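Local structure of GP37 (5FT0) at residues A[101-106]-A[163-168]; A[126-131]-A[174-179]; A[57-62]-A[67-72]. The protein inhibits the RNA degradosome of the bacterial host, probably by acting on the ribonuclease RNase E. All coordinates share one frame; numbering follows the deposited sequence. Where two conformers were deposited one is given.

Contact 1: A[101-106]-A[163-168]; sequences DEYISD and FLVDKK. With K (potassium ion), chain D.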
loop_
_atom_site.group_PDB
_atom_site.type_symbol
_atom_site.label_atom_id
_atom_site.label_comp_id
_atom_site.label_asym_id
_atom_site.label_seq_id
_atom_site.Cartn_x
_atom_site.Cartn_y
_atom_site.Cartn_z
ATOM N N ASP A 101 1.434 13.772 -19.692
ATOM C CA ASP A 101 0.163 13.187 -19.288
ATOM C C ASP A 101 0.344 11.886 -18.521
ATOM O O ASP A 101 -0.534 11.520 -17.733
ATOM C CB ASP A 101 -0.719 12.951 -20.515
ATOM C CG ASP A 101 -1.044 14.236 -21.254
ATOM O OD1 ASP A 101 -1.373 15.241 -20.588
ATOM O OD2 ASP A 101 -0.962 14.241 -22.501
ATOM N N GLU A 102 1.462 11.188 -18.724
ATOM C CA GLU A 102 1.724 9.952 -18.000
ATOM C C GLU A 102 2.297 10.190 -16.609
ATOM O O GLU A 102 2.147 9.323 -15.740
ATOM C CB GLU A 102 2.668 9.058 -18.807
ATOM C CG GLU A 102 1.999 8.384 -19.997
ATOM C CD GLU A 102 2.880 7.337 -20.647
ATOM O OE1 GLU A 102 3.058 6.254 -20.050
ATOM O OE2 GLU A 102 3.399 7.598 -21.752
ATOM N N TYR A 103 2.949 11.330 -16.380
ATOM C CA TYR A 103 3.417 11.676 -15.044
ATOM C C TYR A 103 2.233 11.961 -14.127
ATOM O O TYR A 103 1.373 12.788 -14.445
ATOM C CB TYR A 103 4.326 12.903 -15.086
ATOM C CG TYR A 103 5.744 12.665 -15.551
ATOM C CD1 TYR A 103 6.205 11.390 -15.845
ATOM C CD2 TYR A 103 6.630 13.727 -15.676
ATOM C CE1 TYR A 103 7.509 11.184 -16.268
ATOM C CE2 TYR A 103 7.929 13.532 -16.091
ATOM C CZ TYR A 103 8.366 12.261 -16.386
ATOM O OH TYR A 103 9.666 12.075 -16.800
ATOM N N ILE A 104 2.189 11.279 -12.986
ATOM C CA ILE A 104 1.277 11.635 -11.910
ATOM C C ILE A 104 2.106 11.882 -10.658
ATOM O O ILE A 104 3.223 11.380 -10.511
ATOM C CB ILE A 104 0.199 10.563 -11.645
ATOM C CG1 ILE A 104 0.838 9.262 -11.159
ATOM C CG2 ILE A 104 -0.646 10.332 -12.889
ATOM C CD1 ILE A 104 -0.103 8.389 -10.360
ATOM N N SER A 105 1.543 12.677 -9.753
ATOM C CA SER A 105 2.189 13.026 -8.496
ATOM C C SER A 105 1.396 12.428 -7.346
ATOM O O SER A 105 0.170 12.574 -7.289
ATOM C CB SER A 105 2.295 14.544 -8.333
ATOM O OG SER A 105 2.727 14.886 -7.027
ATOM N N ASP A 106 2.095 11.758 -6.436
ATOM C CA ASP A 106 1.470 11.187 -5.248
ATOM C C ASP A 106 2.505 11.177 -4.136
ATOM O O ASP A 106 3.531 10.501 -4.251
ATOM C CB ASP A 106 0.946 9.777 -5.522
ATOM C CG ASP A 106 0.135 9.220 -4.369
ATOM O OD1 ASP A 106 -0.346 10.019 -3.538
ATOM O OD2 ASP A 106 -0.026 7.982 -4.295
ATOM N N PHE A 163 18.928 12.304 -21.654
ATOM C CA PHE A 163 19.190 10.895 -21.388
ATOM C C PHE A 163 18.331 10.387 -20.237
ATOM O O PHE A 163 17.798 9.273 -20.295
ATOM C CB PHE A 163 20.677 10.695 -21.092
ATOM C CG PHE A 163 21.011 9.356 -20.490
ATOM C CD1 PHE A 163 21.043 8.214 -21.273
ATOM C CD2 PHE A 163 21.317 9.247 -19.142
ATOM C CE1 PHE A 163 21.361 6.986 -20.718
ATOM C CE2 PHE A 163 21.636 8.022 -18.582
ATOM C CZ PHE A 163 21.660 6.891 -19.370
ATOM N N LEU A 164 18.158 11.204 -19.196
ATOM C CA LEU A 164 17.486 10.738 -17.987
ATOM C C LEU A 164 15.983 10.582 -18.194
ATOM O O LEU A 164 15.407 9.545 -17.848
ATOM C CB LEU A 164 17.764 11.698 -16.829
ATOM C CG LEU A 164 19.008 11.449 -15.977
ATOM C CD1 LEU A 164 19.055 12.435 -14.818
ATOM C CD2 LEU A 164 19.032 10.016 -15.470
ATOM N N VAL A 165 15.326 11.605 -18.743
ATOM C CA VAL A 165 13.867 11.664 -18.724
ATOM C C VAL A 165 13.299 11.931 -20.114
ATOM O O VAL A 165 12.162 12.399 -20.240
ATOM C CB VAL A 165 13.382 12.735 -17.729
ATOM C CG1 VAL A 165 13.811 12.388 -16.314
ATOM C CG2 VAL A 165 13.914 14.105 -18.120
ATOM N N ASP A 166 14.086 11.629 -21.154
ATOM C CA ASP A 166 13.801 11.875 -22.572
ATOM C C ASP A 166 13.433 13.328 -22.883
ATOM O O ASP A 166 13.238 14.146 -21.977
ATOM C CB ASP A 166 12.734 10.895 -23.107
ATOM C CG ASP A 166 11.332 11.145 -22.564
ATOM O OD1 ASP A 166 10.804 12.270 -22.693
ATOM O OD2 ASP A 166 10.748 10.192 -22.002
ATOM N N LYS A 167 13.354 13.660 -24.176
ATOM C CA LYS A 167 13.291 15.059 -24.596
ATOM C C LYS A 167 11.993 15.755 -24.208
ATOM O O LYS A 167 11.975 16.986 -24.110
ATOM C CB LYS A 167 13.484 15.174 -26.110
ATOM C CG LYS A 167 14.785 14.634 -26.648
ATOM C CD LYS A 167 14.794 14.677 -28.163
ATOM C CE LYS A 167 16.080 15.288 -28.719
ATOM N NZ LYS A 167 17.285 14.466 -28.445
ATOM N N LYS A 168 10.909 15.010 -23.995
ATOM C CA LYS A 168 9.640 15.651 -23.665
ATOM C C LYS A 168 9.695 16.352 -22.314
ATOM O O LYS A 168 9.049 17.390 -22.127
ATOM C CB LYS A 168 8.508 14.620 -23.682
ATOM C CG LYS A 168 7.135 15.181 -23.339
ATOM C CD LYS A 168 6.059 14.106 -23.421
ATOM C CE LYS A 168 4.683 14.665 -23.091
ATOM N NZ LYS A 168 3.620 13.627 -23.221
HETATM K K K D . 0.185 14.926 -15.672
#
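Tyr-103 and Val-165 make the buried half of this contact, where strand 103-106, at the margin of an antiparallel sheet, faces a kink in helix 158-187. The tyrosine side chain carries its hydroxyl oxygen against the valine, a van der Waals contact of OH with Val-165 CB at 3.9 Å, and the two side chains cross at about a right angle. Ile-112 of the same sheet also touches Tyr-103, while Val-165 leans on Ile-229, so both groups are buried.

The polar half is looser. Lys-168 is fully stretched, with CG anti to the backbone N (chi1 180°), and this brings NZ to 4.2 Å from Asp-101 N. From Asp-101 OD2 the same NZ is 4.7 Å away, too far for a salt bridge, though the opposite charges probably attract.

At the kink, the backbone N of Lys-168 has no bond to the preceding helical turn. It donates instead to Asp-166 OD1 at 3.0 Å, closing an Asx turn through the anti lone pair of that oxygen; the bond is bent, at 137°.

The potassium ion sits where the turn after helix 87-98 enters the strand, bound by Ile-97 O and Asn-100 O together with Tyr-103 O at 2.7 Å.

Contact 2: A[126-131]-A[174-179]; sequences PVIEFM and KELILA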
loop_
_atom_site.group_PDB
_atom_site.type_symbol
_atom_site.label_atom_id
_atom_site.label_comp_id
_atom_site.label_asym_id
_atom_site.label_seq_id
_atom_site.Cartn_x
_atom_site.Cartn_y
_atom_site.Cartn_z
ATOM N N PRO A 126 8.305 4.945 -9.954
ATOM C CA PRO A 126 8.868 6.271 -9.668
ATOM C C PRO A 126 9.823 6.740 -10.756
ATOM O O PRO A 126 10.594 5.958 -11.315
ATOM C CB PRO A 126 9.606 6.069 -8.335
ATOM C CG PRO A 126 9.140 4.734 -7.812
ATOM C CD PRO A 126 8.802 3.923 -9.023
ATOM N N VAL A 127 9.759 8.039 -11.048
ATOM C CA VAL A 127 10.678 8.700 -11.967
ATOM C C VAL A 127 11.465 9.801 -11.264
ATOM O O VAL A 127 12.696 9.848 -11.341
ATOM C CB VAL A 127 9.934 9.261 -13.200
ATOM C CG1 VAL A 127 10.860 10.140 -14.028
ATOM C CG2 VAL A 127 9.375 8.126 -14.047
ATOM N N ILE A 128 10.764 10.697 -10.573
ATOM C CA ILE A 128 11.377 11.734 -9.754
ATOM C C ILE A 128 10.880 11.549 -8.331
ATOM O O ILE A 128 9.668 11.482 -8.096
ATOM C CB ILE A 128 11.038 13.146 -10.264
ATOM C CG1 ILE A 128 11.428 13.298 -11.735
ATOM C CG2 ILE A 128 11.737 14.196 -9.418
ATOM C CD1 ILE A 128 10.920 14.575 -12.365
ATOM N N GLU A 129 11.808 11.458 -7.384
ATOM C CA GLU A 129 11.462 11.293 -5.978
ATOM C C GLU A 129 12.042 12.452 -5.182
ATOM O O GLU A 129 13.258 12.671 -5.191
ATOM C CB GLU A 129 11.968 9.955 -5.436
ATOM C CG GLU A 129 11.619 9.718 -3.975
ATOM C CD GLU A 129 11.929 8.305 -3.524
ATOM O OE1 GLU A 129 12.173 7.442 -4.396
ATOM O OE2 GLU A 129 11.917 8.054 -2.300
ATOM N N PHE A 130 11.170 13.193 -4.505
ATOM C CA PHE A 130 11.604 14.228 -3.580
ATOM C C PHE A 130 11.928 13.594 -2.235
ATOM O O PHE A 130 11.141 12.798 -1.712
ATOM C CB PHE A 130 10.521 15.296 -3.420
ATOM C CG PHE A 130 10.137 15.967 -4.708
ATOM C CD1 PHE A 130 10.813 17.094 -5.146
ATOM C CD2 PHE A 130 9.101 15.469 -5.483
ATOM C CE1 PHE A 130 10.462 17.714 -6.329
ATOM C CE2 PHE A 130 8.746 16.085 -6.667
ATOM C CZ PHE A 130 9.427 17.210 -7.091
HETATM N N MSE A 131 13.087 13.935 -1.681
HETATM C CA MSE A 131 13.535 13.327 -0.435
HETATM C C MSE A 131 13.977 14.378 0.580
HETATM O O MSE A 131 15.176 14.575 0.794
HETATM C CB MSE A 131 14.674 12.347 -0.708
HETATM C CG MSE A 131 14.331 11.280 -1.743
HETATM SE SE MSE A 131 15.848 10.144 -2.201
HETATM C CE MSE A 131 16.120 9.275 -0.476
ATOM N N LYS A 174 15.233 19.786 -15.865
ATOM C CA LYS A 174 16.426 20.595 -15.640
ATOM C C LYS A 174 16.090 21.877 -14.885
ATOM O O LYS A 174 16.846 22.306 -14.006
ATOM C CB LYS A 174 17.093 20.910 -16.980
ATOM C CG LYS A 174 18.310 21.821 -16.902
ATOM C CD LYS A 174 19.054 21.824 -18.233
ATOM C CE LYS A 174 19.483 23.224 -18.648
ATOM N NZ LYS A 174 20.568 23.776 -17.791
ATOM N N GLU A 175 14.955 22.497 -15.209
ATOM C CA GLU A 175 14.543 23.703 -14.499
ATOM C C GLU A 175 14.123 23.397 -13.067
ATOM O O GLU A 175 14.263 24.255 -12.187
ATOM C CB GLU A 175 13.407 24.396 -15.251
ATOM C CG GLU A 175 13.829 25.010 -16.579
ATOM C CD GLU A 175 14.896 26.080 -16.413
ATOM O OE1 GLU A 175 14.730 26.962 -15.542
ATOM O OE2 GLU A 175 15.905 26.035 -17.153
ATOM N N LEU A 176 13.600 22.193 -12.816
ATOM C CA LEU A 176 13.267 21.803 -11.450
ATOM C C LEU A 176 14.523 21.724 -10.591
ATOM O O LEU A 176 14.569 22.271 -9.482
ATOM C CB LEU A 176 12.527 20.466 -11.451
ATOM C CG LEU A 176 12.340 19.779 -10.093
ATOM C CD1 LEU A 176 11.481 20.632 -9.176
ATOM C CD2 LEU A 176 11.724 18.398 -10.269
ATOM N N ILE A 177 15.557 21.048 -11.095
ATOM C CA ILE A 177 16.832 20.984 -10.386
ATOM C C ILE A 177 17.399 22.382 -10.190
ATOM O O ILE A 177 17.872 22.730 -9.101
ATOM C CB ILE A 177 17.818 20.077 -11.145
ATOM C CG1 ILE A 177 17.260 18.657 -11.258
ATOM C CG2 ILE A 177 19.187 20.081 -10.469
ATOM C CD1 ILE A 177 16.897 18.035 -9.928
ATOM N N LEU A 178 17.358 23.203 -11.243
ATOM C CA LEU A 178 17.896 24.557 -11.168
ATOM C C LEU A 178 17.181 25.375 -10.100
ATOM O O LEU A 178 17.817 26.097 -9.324
ATOM C CB LEU A 178 17.771 25.233 -12.534
ATOM C CG LEU A 178 18.938 26.085 -13.034
ATOM C CD1 LEU A 178 20.156 25.213 -13.302
ATOM C CD2 LEU A 178 18.528 26.846 -14.287
ATOM N N ALA A 179 15.851 25.266 -10.044
ATOM C CA ALA A 179 15.077 26.016 -9.061
ATOM C C ALA A 179 15.495 25.660 -7.639
ATOM O O ALA A 179 15.687 26.544 -6.795
ATOM C CB ALA A 179 13.585 25.757 -9.266
#
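The backbones of Ile-128 and Leu-176 stay well apart, 10.4 Å between their CA atoms, as strand 122-132 turns a corner against helix 158-187. This is helix-on-sheet packing at a classic beta bulge, in which Val-127 and Ile-128 both face Val-110 of the neighbouring strand. At the corner Ile-128 points toward the helix; two residues on, Phe-130 leaves the backbone to the side and only the far end of its ring reaches Leu-176.

One methyl does the touching from the helical side. Leu-176 CD2 sits 4.3 Å from Ile-128 CG2 and is also the atom that meets the phenylalanine ring. Leu-176 holds CG anti to its own N (chi1 169°), which sends the branch toward the sheet, and Phe-130 approaches it from the opposite direction. No polar atom links the segments. The surroundings are largely apolar: Val-96 and Ala-93 of helix 87-98 lie against Ile-128 and Phe-130 respectively, and Phe-225 and Tyr-180 also touch the Phe-130 ring.

Between the two apolar residues, Glu-129 looks the other way and makes a salt bridge with Lys-228, plus a weak, long ion pair with Arg-254 of the second subunit. Leu-176 CD2 comes at the ring obliquely, 4.1 Å from Phe-130 CZ.

Contact 3: A[57-62]-A[67-72]; sequences YTFKPQ and DAMVRE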
loop_
_atom_site.group_PDB
_atom_site.type_symbol
_atom_site.label_atom_id
_atom_site.label_comp_id
_atom_site.label_asym_id
_atom_site.label_seq_id
_atom_site.Cartn_x
_atom_site.Cartn_y
_atom_site.Cartn_z
ATOM N N TYR A 57 11.930 8.905 12.576
ATOM C CA TYR A 57 13.225 9.304 12.043
ATOM C C TYR A 57 14.336 8.587 12.801
ATOM O O TYR A 57 14.160 8.151 13.941
ATOM C CB TYR A 57 13.459 10.818 12.146
ATOM C CG TYR A 57 12.349 11.690 11.613
ATOM C CD1 TYR A 57 12.128 11.815 10.248
ATOM C CD2 TYR A 57 11.544 12.421 12.477
ATOM C CE1 TYR A 57 11.118 12.627 9.757
ATOM C CE2 TYR A 57 10.534 13.238 11.997
ATOM C CZ TYR A 57 10.326 13.338 10.637
ATOM O OH TYR A 57 9.323 14.150 10.160
ATOM N N THR A 58 15.497 8.492 12.153
ATOM C CA THR A 58 16.718 8.009 12.785
ATOM C C THR A 58 17.872 8.893 12.339
ATOM O O THR A 58 18.051 9.116 11.138
ATOM C CB THR A 58 17.006 6.545 12.427
ATOM O OG1 THR A 58 15.953 5.712 12.926
ATOM C CG2 THR A 58 18.333 6.091 13.033
ATOM N N PHE A 59 18.642 9.404 13.298
ATOM C CA PHE A 59 19.810 10.211 12.976
ATOM C C PHE A 59 20.954 9.842 13.912
ATOM O O PHE A 59 20.754 9.221 14.959
ATOM C CB PHE A 59 19.501 11.718 13.047
ATOM C CG PHE A 59 19.256 12.238 14.441
ATOM C CD1 PHE A 59 17.981 12.232 14.986
ATOM C CD2 PHE A 59 20.296 12.763 15.193
ATOM C CE1 PHE A 59 17.753 12.725 16.262
ATOM C CE2 PHE A 59 20.075 13.253 16.469
ATOM C CZ PHE A 59 18.800 13.235 17.003
ATOM N N LYS A 60 22.165 10.234 13.512
ATOM C CA LYS A 60 23.368 9.952 14.279
ATOM C C LYS A 60 23.766 11.203 15.048
ATOM O O LYS A 60 24.195 12.186 14.425
ATOM C CB LYS A 60 24.504 9.515 13.355
ATOM C CG LYS A 60 24.145 8.394 12.385
ATOM C CD LYS A 60 23.906 7.064 13.079
ATOM C CE LYS A 60 25.154 6.560 13.790
ATOM N NZ LYS A 60 26.331 6.396 12.895
ATOM N N PRO A 61 23.655 11.225 16.374
ATOM C CA PRO A 61 24.010 12.437 17.121
ATOM C C PRO A 61 25.508 12.710 17.101
ATOM O O PRO A 61 26.334 11.794 17.085
ATOM C CB PRO A 61 23.522 12.132 18.541
ATOM C CG PRO A 61 23.554 10.639 18.630
ATOM C CD PRO A 61 23.186 10.142 17.257
ATOM N N GLN A 62 25.850 13.998 17.099
ATOM C CA GLN A 62 27.234 14.453 17.138
ATOM C C GLN A 62 27.672 14.882 18.531
ATOM O O GLN A 62 28.833 15.262 18.714
ATOM C CB GLN A 62 27.441 15.604 16.145
ATOM C CG GLN A 62 27.323 15.180 14.689
ATOM C CD GLN A 62 28.276 14.049 14.340
ATOM O OE1 GLN A 62 29.462 14.092 14.675
ATOM N NE2 GLN A 62 27.760 13.026 13.667
ATOM N N ASP A 67 16.713 16.724 24.567
ATOM C CA ASP A 67 15.496 17.222 23.931
ATOM C C ASP A 67 15.806 18.336 22.938
ATOM O O ASP A 67 15.303 18.331 21.809
ATOM C CB ASP A 67 14.509 17.715 24.991
ATOM C CG ASP A 67 13.908 16.586 25.799
ATOM O OD1 ASP A 67 14.095 15.410 25.419
ATOM O OD2 ASP A 67 13.235 16.878 26.809
ATOM N N ALA A 68 16.638 19.300 23.343
ATOM C CA ALA A 68 16.928 20.447 22.485
ATOM C C ALA A 68 17.474 20.012 21.131
ATOM O O ALA A 68 17.127 20.598 20.099
ATOM C CB ALA A 68 17.914 21.387 23.180
HETATM N N MSE A 69 18.325 18.994 21.113
HETATM C CA MSE A 69 18.853 18.465 19.862
HETATM C C MSE A 69 17.763 17.785 19.033
HETATM O O MSE A 69 17.679 17.982 17.821
HETATM C CB MSE A 69 19.990 17.481 20.131
HETATM C CG MSE A 69 20.433 16.713 18.894
HETATM SE SE MSE A 69 21.634 15.225 19.304
HETATM C CE MSE A 69 23.170 16.256 19.912
ATOM N N VAL A 70 16.933 16.972 19.691
ATOM C CA VAL A 70 15.865 16.282 18.977
ATOM C C VAL A 70 14.841 17.284 18.463
ATOM O O VAL A 70 14.319 17.143 17.351
ATOM C CB VAL A 70 15.218 15.211 19.875
ATOM C CG1 VAL A 70 14.061 14.537 19.152
ATOM C CG2 VAL A 70 16.256 14.178 20.300
ATOM N N ARG A 71 14.540 18.313 19.260
ATOM C CA ARG A 71 13.623 19.355 18.808
ATOM C C ARG A 71 14.157 20.045 17.560
ATOM O O ARG A 71 13.412 20.290 16.603
ATOM C CB ARG A 71 13.389 20.374 19.924
ATOM C CG ARG A 71 12.439 21.497 19.538
ATOM C CD ARG A 71 12.329 22.538 20.644
ATOM N NE ARG A 71 11.853 21.958 21.895
ATOM C CZ ARG A 71 10.579 21.932 22.270
ATOM N NH1 ARG A 71 9.643 22.459 21.489
ATOM N NH2 ARG A 71 10.239 21.384 23.428
ATOM N N GLU A 72 15.451 20.368 17.554
ATOM C CA GLU A 72 16.054 20.988 16.379
ATOM C C GLU A 72 15.995 20.054 15.179
ATOM O O GLU A 72 15.677 20.479 14.062
ATOM C CB GLU A 72 17.500 21.385 16.672
ATOM C CG GLU A 72 17.731 22.877 16.773
ATOM C CD GLU A 72 19.201 23.240 16.677
ATOM O OE1 GLU A 72 20.053 22.391 17.018
ATOM O OE2 GLU A 72 19.506 24.373 16.251
#
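The bond from Arg-71 N to Asp-67 O, 2.7 Å long, belongs to the opening turn of helix 67-82, the turn that presents Met-69 and Val-70 to Phe-59 and Pro-61. The motif is a strand-loop-helix connection: strand 55-59 ends, the chain loops round, and the helix packs back against the residues that precede the loop. Asp-67 is tied in as well, its OD1 accepting from Trp-34 NE1.

At the heart of the contact is a Met-aromatic pair. Met-69 is a selenomethionine whose chain runs straight from the backbone, CG anti to N (chi1 170°), and bends only at the last torsion. Its SE lies in the plane of the Phe-59 ring, 5.1 Å from the ring centroid and 85° off the normal, so it meets the edge. The nearest ring atom is Phe-59 CE2, at 3.8 Å from Met-69 SE. Pro-61 CB packs on the selenium too, 3.7 Å from Met-69 SE, so this one atom bridges strand end and loop.

The ring is also stacked with Tyr-73, one turn further along the helix. Val-70 meets the same edge region of the phenylalanine, its CG2 standing 4.3 Å from Phe-59 CZ.

In the fold
Following the chain from the N terminus, contact 3 comes first and closes the shortest loop: four residues separate 57-62 from 67-72, tying the edge of the N-terminal four-stranded sheet to helix 67-82. It is complete before the others open. Segment 101-106 then starts contact 1 and 126-131 starts contact 2; the chain reaches 163-168 before 174-179, so these two long loops cross. Both fasten helix 158-187 to the seven-stranded sheet, at points whose centres are 11 Å apart, and they meet directly where Tyr-103 OH packs on Val-127 CG1 at 3.6 Å. Contact 3 lies across the chain's centre from contact 1, their centres about 36 Å apart.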